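Local structure of cell division control protein Cdc48 (Mycobacterium smegmatis, 5E7P) at residues Leu400-Leu405 with Leu430-Val434. The protein probably binds and hydrolyses ATP as a AAA-family ATPase of the Cdc48 type, and carries bound ADP in the crystal. Sequence-based numbering, arbitrary orientation.
Sequences LLEMLL and LAAVV. With ADP (adenosine-5'-diphosphate), chain C.
Leu404 and Leu430 share one rotamer, each with CG anti to its own carbonyl carbon (chi1 -71° and -64°); with CB already pointing toward the other helix, this turns both branched ends into the interface. Leu404 then forks. Its CD1 lies against the start of the neighbouring helix, with Leu430 CB 3.8 Å from Leu404 CD1, while its CD2 meets both Ala431 CB and the adenine, the latter with Leu404 CD2 close to C2 of ADP. One side chain therefore belongs to the helix interface and to the nucleotide pocket at once.

Leu430 is divided in a similar way between two leucines of successive positions, crossing each at about a right angle: its CD1 comes to 3.8 Å from Leu400 CD1, and its CD2 to 3.9 Å from Leu401 CD2. The next turn is filled by Val434, whose CG1, anti to the backbone N, reaches Leu405 CD2 at 3.7 Å, whereas CG2 faces Leu401 CD2. No hydrogen bond spans the interface; the side-chain contacts are all between apolar groups, and 331 Å² is buried between the two segments, both sides summed.

Residues 400-404 end helix 394-404, Leu405 having already left it, and 430-434 lies in helix 427-448. Both helices follow the last strand of the first nucleotide-binding sheet, a position consistent with the helical lid subdomain of a AAA module. Their local axes approach to 10.0 Å at a signed crossing angle of -48°. Helix 415-420 packs beside them, with Leu415 touching Leu401 and Leu405.

On the ADP side, Met403 reaches the base from the same helix turn as Leu404. Its SD lies beside the exocyclic N6 of the adenine, while backbone N-H groups including those of Gly275, Lys276 and Thr278 hydrogen-bond the nucleotide.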
loop_
_atom_site.group_PDB
_atom_site.type_symbol
_atom_site.label_atom_id
_atom_site.label_comp_id
_atom_site.label_asym_id
_atom_site.label_seq_id
_atom_site.Cartn_x
_atom_site.Cartn_y
_atom_site.Cartn_z
ATOM N N LEU A 400 -13.569 -12.777 -2.477
ATOM C CA LEU A 400 -13.995 -11.387 -2.507
ATOM C C LEU A 400 -14.757 -11.053 -3.790
ATOM O O LEU A 400 -15.783 -10.374 -3.750
ATOM C CB LEU A 400 -12.792 -10.458 -2.338
ATOM C CG LEU A 400 -12.129 -10.499 -0.959
ATOM C CD1 LEU A 400 -10.843 -9.690 -0.950
ATOM C CD2 LEU A 400 -13.089 -9.996 0.111
ATOM N N LEU A 401 -14.251 -11.536 -4.922
ATOM C CA LEU A 401 -14.872 -11.269 -6.216
ATOM C C LEU A 401 -16.284 -11.836 -6.283
ATOM O O LEU A 401 -17.212 -11.157 -6.721
ATOM C CB LEU A 401 -14.015 -11.824 -7.357
ATOM C CG LEU A 401 -12.722 -11.057 -7.641
ATOM C CD1 LEU A 401 -11.822 -11.837 -8.592
ATOM C CD2 LEU A 401 -13.035 -9.679 -8.206
ATOM N N GLU A 402 -16.441 -13.080 -5.842
ATOM C CA GLU A 402 -17.757 -13.709 -5.786
ATOM C C GLU A 402 -18.708 -12.920 -4.889
ATOM O O GLU A 402 -19.880 -12.743 -5.216
ATOM C CB GLU A 402 -17.641 -15.161 -5.315
ATOM C CG GLU A 402 -17.101 -16.097 -6.384
ATOM C CD GLU A 402 -16.625 -17.422 -5.830
ATOM O OE1 GLU A 402 -16.875 -17.697 -4.636
ATOM O OE2 GLU A 402 -15.994 -18.187 -6.592
ATOM N N MET A 403 -18.188 -12.435 -3.768
ATOM C CA MET A 403 -18.958 -11.590 -2.864
ATOM C C MET A 403 -19.365 -10.272 -3.533
ATOM O O MET A 403 -20.503 -9.815 -3.395
ATOM C CB MET A 403 -18.145 -11.307 -1.603
ATOM C CG MET A 403 -18.883 -10.497 -0.557
ATOM S SD MET A 403 -17.882 -10.205 0.914
ATOM C CE MET A 403 -17.366 -11.871 1.327
ATOM N N LEU A 404 -18.426 -9.671 -4.261
ATOM C CA LEU A 404 -18.670 -8.406 -4.952
ATOM C C LEU A 404 -19.652 -8.558 -6.113
ATOM O O LEU A 404 -20.215 -7.574 -6.593
ATOM C CB LEU A 404 -17.353 -7.813 -5.467
ATOM C CG LEU A 404 -16.394 -7.245 -4.420
ATOM C CD1 LEU A 404 -14.997 -7.083 -4.993
ATOM C CD2 LEU A 404 -16.915 -5.918 -3.899
ATOM N N LEU A 405 -19.858 -9.790 -6.560
ATOM C CA LEU A 405 -20.674 -10.034 -7.744
ATOM C C LEU A 405 -22.039 -10.647 -7.438
ATOM O O LEU A 405 -22.740 -11.095 -8.345
ATOM C CB LEU A 405 -19.903 -10.895 -8.747
ATOM C CG LEU A 405 -18.740 -10.151 -9.406
ATOM C CD1 LEU A 405 -17.715 -11.115 -9.979
ATOM C CD2 LEU A 405 -19.269 -9.219 -10.488
ATOM N N LEU A 430 -10.390 -4.566 -6.150
ATOM C CA LEU A 430 -11.253 -5.568 -6.766
ATOM C C LEU A 430 -12.650 -5.008 -7.007
ATOM O O LEU A 430 -13.279 -5.298 -8.027
ATOM C CB LEU A 430 -11.325 -6.820 -5.888
ATOM C CG LEU A 430 -10.011 -7.579 -5.695
ATOM C CD1 LEU A 430 -10.127 -8.594 -4.570
ATOM C CD2 LEU A 430 -9.595 -8.263 -6.992
ATOM N N ALA A 431 -13.126 -4.199 -6.065
ATOM C CA ALA A 431 -14.406 -3.520 -6.219
ATOM C C ALA A 431 -14.352 -2.574 -7.414
ATOM O O ALA A 431 -15.278 -2.530 -8.224
ATOM C CB ALA A 431 -14.766 -2.762 -4.953
ATOM N N ALA A 432 -13.255 -1.829 -7.524
ATOM C CA ALA A 432 -13.048 -0.925 -8.651
ATOM C C ALA A 432 -12.937 -1.704 -9.959
ATOM O O ALA A 432 -13.412 -1.257 -11.002
ATOM C CB ALA A 432 -11.810 -0.077 -8.431
ATOM N N VAL A 433 -12.306 -2.871 -9.895
ATOM C CA VAL A 433 -12.216 -3.759 -11.050
ATOM C C VAL A 433 -13.610 -4.148 -11.531
ATOM O O VAL A 433 -13.894 -4.119 -12.728
ATOM C CB VAL A 433 -11.402 -5.032 -10.722
ATOM C CG1 VAL A 433 -11.613 -6.100 -11.784
ATOM C CG2 VAL A 433 -9.920 -4.696 -10.585
ATOM N N VAL A 434 -14.482 -4.486 -10.586
ATOM C CA VAL A 434 -15.844 -4.895 -10.906
ATOM C C VAL A 434 -16.686 -3.733 -11.441
ATOM O O VAL A 434 -17.461 -3.906 -12.384
ATOM C CB VAL A 434 -16.533 -5.557 -9.692
ATOM C CG1 VAL A 434 -18.011 -5.778 -9.959
ATOM C CG2 VAL A 434 -15.852 -6.876 -9.353
HETATM P PB ADP C . -9.630 0.213 4.864
HETATM O O1B ADP C . -8.811 1.267 4.167
HETATM O O2B ADP C . -10.499 0.743 5.972
HETATM O O3B ADP C . -8.876 -1.037 5.225
HETATM P PA ADP C . -12.262 -0.194 3.921
HETATM O O1A ADP C . -12.706 1.243 3.812
HETATM O O2A ADP C . -12.632 -0.988 5.149
HETATM O O3A ADP C . -10.665 -0.212 3.706
HETATM O "O5'" ADP C . -12.779 -0.947 2.607
HETATM C "C5'" ADP C . -12.120 -0.680 1.375
HETATM C "C4'" ADP C . -13.208 -0.410 0.348
HETATM O "O4'" ADP C . -13.709 -1.653 -0.135
HETATM C "C3'" ADP C . -14.365 0.346 0.982
HETATM O "O3'" ADP C . -14.667 1.513 0.209
HETATM C "C2'" ADP C . -15.540 -0.609 0.962
HETATM O "O2'" ADP C . -16.702 0.056 0.455
HETATM C "C1'" ADP C . -15.124 -1.734 0.030
HETATM N N9 ADP C . -15.451 -3.064 0.596
HETATM C C8 ADP C . -14.799 -3.681 1.601
HETATM N N7 ADP C . -15.352 -4.894 1.861
HETATM C C5 ADP C . -16.375 -5.066 1.002
HETATM C C6 ADP C . -17.384 -6.117 0.726
HETATM N N6 ADP C . -17.410 -7.265 1.442
HETATM N N1 ADP C . -18.282 -5.893 -0.262
HETATM C C2 ADP C . -18.273 -4.758 -0.983
HETATM N N3 ADP C . -17.385 -3.767 -0.788
HETATM C C4 ADP C . -16.433 -3.857 0.172
#